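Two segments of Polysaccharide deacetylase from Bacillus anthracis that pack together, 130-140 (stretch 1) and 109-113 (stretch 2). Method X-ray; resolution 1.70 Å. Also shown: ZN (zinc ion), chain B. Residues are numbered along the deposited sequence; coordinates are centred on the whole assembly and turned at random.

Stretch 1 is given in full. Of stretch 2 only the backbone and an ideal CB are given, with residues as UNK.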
# COMPACT_ATOMS: atom_id res chain seq x y z
N GLU A 130 15.77 10.39 0.57
CA GLU A 130 16.50 9.29 1.31
C GLU A 130 15.51 8.32 1.92
O GLU A 130 15.71 7.10 1.87
CB GLU A 130 17.38 9.87 2.40
CG GLU A 130 18.50 10.66 1.80
CD GLU A 130 19.30 11.53 2.76
OE1 GLU A 130 18.88 11.74 3.92
OE2 GLU A 130 20.38 12.00 2.32
N GLU A 131 14.41 8.85 2.46
CA GLU A 131 13.38 8.01 3.09
C GLU A 131 12.78 7.02 2.10
O GLU A 131 12.49 5.87 2.51
CB GLU A 131 12.27 8.89 3.68
CG GLU A 131 12.67 9.59 4.99
CD GLU A 131 12.62 8.67 6.17
OE1 GLU A 131 11.77 7.75 6.18
OE2 GLU A 131 13.41 8.84 7.11
N LEU A 132 12.59 7.42 0.84
CA LEU A 132 12.05 6.52 -0.21
C LEU A 132 13.14 5.63 -0.80
O LEU A 132 12.97 4.42 -0.90
CB LEU A 132 11.38 7.31 -1.32
CG LEU A 132 10.13 8.06 -0.86
CD1 LEU A 132 9.66 8.89 -2.03
CD2 LEU A 132 9.05 7.12 -0.34
N THR A 133 14.27 6.23 -1.18
CA THR A 133 15.32 5.48 -1.87
C THR A 133 15.90 4.40 -1.00
O THR A 133 16.19 3.29 -1.50
CB THR A 133 16.43 6.42 -2.36
OG1 THR A 133 15.86 7.42 -3.23
CG2 THR A 133 17.49 5.61 -3.12
N SER A 134 16.07 4.65 0.29
CA SER A 134 16.62 3.65 1.19
C SER A 134 15.77 2.38 1.26
O SER A 134 16.30 1.26 1.23
CB SER A 134 16.88 4.21 2.58
OG SER A 134 15.73 4.69 3.19
N VAL A 135 14.46 2.53 1.35
CA VAL A 135 13.56 1.38 1.33
C VAL A 135 13.58 0.67 0.00
O VAL A 135 13.60 -0.57 -0.04
CB VAL A 135 12.07 1.78 1.72
CG1 VAL A 135 11.08 0.62 1.52
CG2 VAL A 135 12.00 2.22 3.14
N THR A 136 13.54 1.40 -1.10
CA THR A 136 13.54 0.79 -2.43
C THR A 136 14.78 -0.08 -2.63
O THR A 136 14.68 -1.24 -3.00
CB THR A 136 13.42 1.82 -3.54
OG1 THR A 136 12.10 2.40 -3.47
CG2 THR A 136 13.61 1.19 -4.92
N GLU A 137 15.92 0.50 -2.31
CA GLU A 137 17.18 -0.24 -2.45
C GLU A 137 17.22 -1.45 -1.51
O GLU A 137 17.70 -2.55 -1.90
CB GLU A 137 18.35 0.70 -2.18
CG GLU A 137 18.47 1.80 -3.22
CD GLU A 137 19.66 2.74 -3.01
OE1 GLU A 137 20.32 2.69 -1.95
OE2 GLU A 137 19.89 3.55 -3.93
N GLU A 138 16.73 -1.31 -0.28
CA GLU A 138 16.70 -2.43 0.67
C GLU A 138 15.75 -3.54 0.20
O GLU A 138 16.11 -4.74 0.27
CB GLU A 138 16.33 -1.94 2.06
CG GLU A 138 16.71 -2.81 3.19
CD GLU A 138 18.24 -2.81 3.49
OE1 GLU A 138 18.94 -1.78 3.29
OE2 GLU A 138 18.73 -3.85 3.95
N ILE A 139 14.56 -3.19 -0.28
CA ILE A 139 13.65 -4.20 -0.83
C ILE A 139 14.33 -5.01 -1.95
O ILE A 139 14.34 -6.26 -1.93
CB ILE A 139 12.33 -3.57 -1.36
CG1 ILE A 139 11.47 -3.06 -0.21
CG2 ILE A 139 11.58 -4.60 -2.23
CD1 ILE A 139 10.36 -2.07 -0.71
N LYS A 140 14.92 -4.30 -2.91
CA LYS A 140 15.61 -4.92 -4.05
C LYS A 140 16.78 -5.79 -3.63
O LYS A 140 16.90 -6.95 -4.11
CB LYS A 140 16.07 -3.85 -5.01
CG LYS A 140 14.94 -3.22 -5.82
CD LYS A 140 15.44 -2.04 -6.61
CE LYS A 140 14.34 -1.45 -7.45
NZ LYS A 140 14.86 -0.42 -8.35
N UNK A 109 3.42 -8.25 -3.82
CA UNK A 109 4.24 -7.09 -4.20
C UNK A 109 4.61 -6.40 -2.92
O UNK A 109 3.75 -6.24 -2.04
CB UNK A 109 3.51 -6.14 -5.16
N UNK A 110 5.88 -6.03 -2.79
CA UNK A 110 6.34 -5.28 -1.63
C UNK A 110 6.40 -3.81 -2.02
O UNK A 110 7.06 -3.42 -3.01
CB UNK A 110 7.70 -5.78 -1.14
N UNK A 111 5.62 -3.00 -1.30
CA UNK A 111 5.59 -1.55 -1.52
C UNK A 111 6.43 -0.80 -0.51
O UNK A 111 6.88 -1.34 0.46
CB UNK A 111 4.15 -1.04 -1.47
N UNK A 112 6.56 0.50 -0.75
CA UNK A 112 7.42 1.39 -0.02
C UNK A 112 6.60 2.26 0.95
O UNK A 112 5.77 3.07 0.48
CB UNK A 112 8.22 2.26 -0.99
N UNK A 113 6.83 2.12 2.25
CA UNK A 113 6.13 2.90 3.28
C UNK A 113 7.11 3.82 4.03
O UNK A 113 6.80 4.27 5.13
CB UNK A 113 5.42 1.97 4.27
ZN ZN B . 2.04 3.60 8.36

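The two segments run nearly antiparallel, with an angle of 159° between the helix axis of 130-140 and the strand axis of 109-112 and a closest approach of 8.6 Å. Two CA pairs set the register: Val 135 lies 6.3 Å from position 112 and Ile 139 lies 7.4 Å from position 110, measured CA to CA. One helical turn, four residues, therefore spans two strand residues, and alternate strand positions can be expected to meet the helix.

Position 109 has extended backbone angles (-110/134), and no atom of stretch 1 comes within 5.5 Å of its ideal CB. The helix sets no requirement here; a beta-branched or other strand-compatible residue would fit the backbone, but many others would too. The deposited residue is Ile 109, which makes no contact with the helix.

At position 110 (-98/120) the CA-to-CB bond points toward the helix, and the ideal CB sits 4.2 Å from CG2 of Ile 139. The helix offers a purely hydrocarbon surface at this point, so an aliphatic side chain such as valine, leucine, isoleucine or methionine would suit it, whereas a charged group would find no partner on Ile 139. The deposited residue is Ile 110, with chi1 in m and chi2 in t. Its CG2 approaches CD1 of Ile 139 to 3.8 Å, an apolar contact at van der Waals distance.

Position 111 (-100/173) turns its CA-to-CB direction away from the helix, and nothing of stretch 1 lies within 5.5 Å of the ideal CB. Stretch 1 therefore cannot discriminate between small and large residues, and the backbone angles do not demand glycine. Gly 111 is found; its contact is made by the backbone, with O 3.7 Å from CD1 of Ile 139.

Position 112 (-104/117) again points toward the helix and has the most varied surroundings. Its ideal CB is 4.1 Å from CG1 of Val 135, 4.6 Å from OG1 of Thr 136 and 4.8 Å from CD1 of Ile 139. The carbonyl O of Leu 132 lies 5.2 Å from the ideal CB and 3.4 Å from OG1 of Thr 136, so one donor could address both. Asparagine's amide nitrogen would reach the carbonyl; serine or threonine could at best address the Thr 136 hydroxyl. A compact aliphatic residue could pack on Val 135 but would leave the polar pair unused. The deposited residue is Asn 112, with chi1 in t. Its ND2 donates to O of Leu 132 at 2.9 Å with an N-H...O angle of 155°, and more weakly to OG1 of Thr 136 at 3.0 Å and 130°. OD1 rests 3.5 Å from CB of Val 135 and 3.8 Å from CD2 of Leu 132.

Position 113 (-115/18) leaves the strand and points its CB away from the helix. ZN lies 5.6 Å from the ideal CB, a span suited to histidine through NE2 or to an extended glutamate, and too long for aspartate. His 113 binds it through NE2 at 2.0 Å.

Stretch 2 109-113: IIGNH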
# COMPACT_ATOMS: atom_id res chain seq x y z
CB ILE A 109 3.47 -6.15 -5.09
CG1 ILE A 109 3.15 -6.85 -6.41
CG2 ILE A 109 4.25 -4.85 -5.30
CD1 ILE A 109 2.15 -6.10 -7.23
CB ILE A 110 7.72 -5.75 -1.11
CG1 ILE A 110 7.70 -7.25 -0.79
CG2 ILE A 110 8.14 -4.99 0.12
CD1 ILE A 110 9.14 -7.77 -0.54
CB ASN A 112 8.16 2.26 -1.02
CG ASN A 112 9.28 3.07 -0.41
OD1 ASN A 112 9.22 3.50 0.75
ND2 ASN A 112 10.36 3.27 -1.21
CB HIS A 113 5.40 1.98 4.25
CG HIS A 113 4.28 2.60 5.02
ND1 HIS A 113 3.39 3.50 4.49
CD2 HIS A 113 3.86 2.36 6.29
CE1 HIS A 113 2.50 3.84 5.42
NE2 HIS A 113 2.77 3.17 6.52
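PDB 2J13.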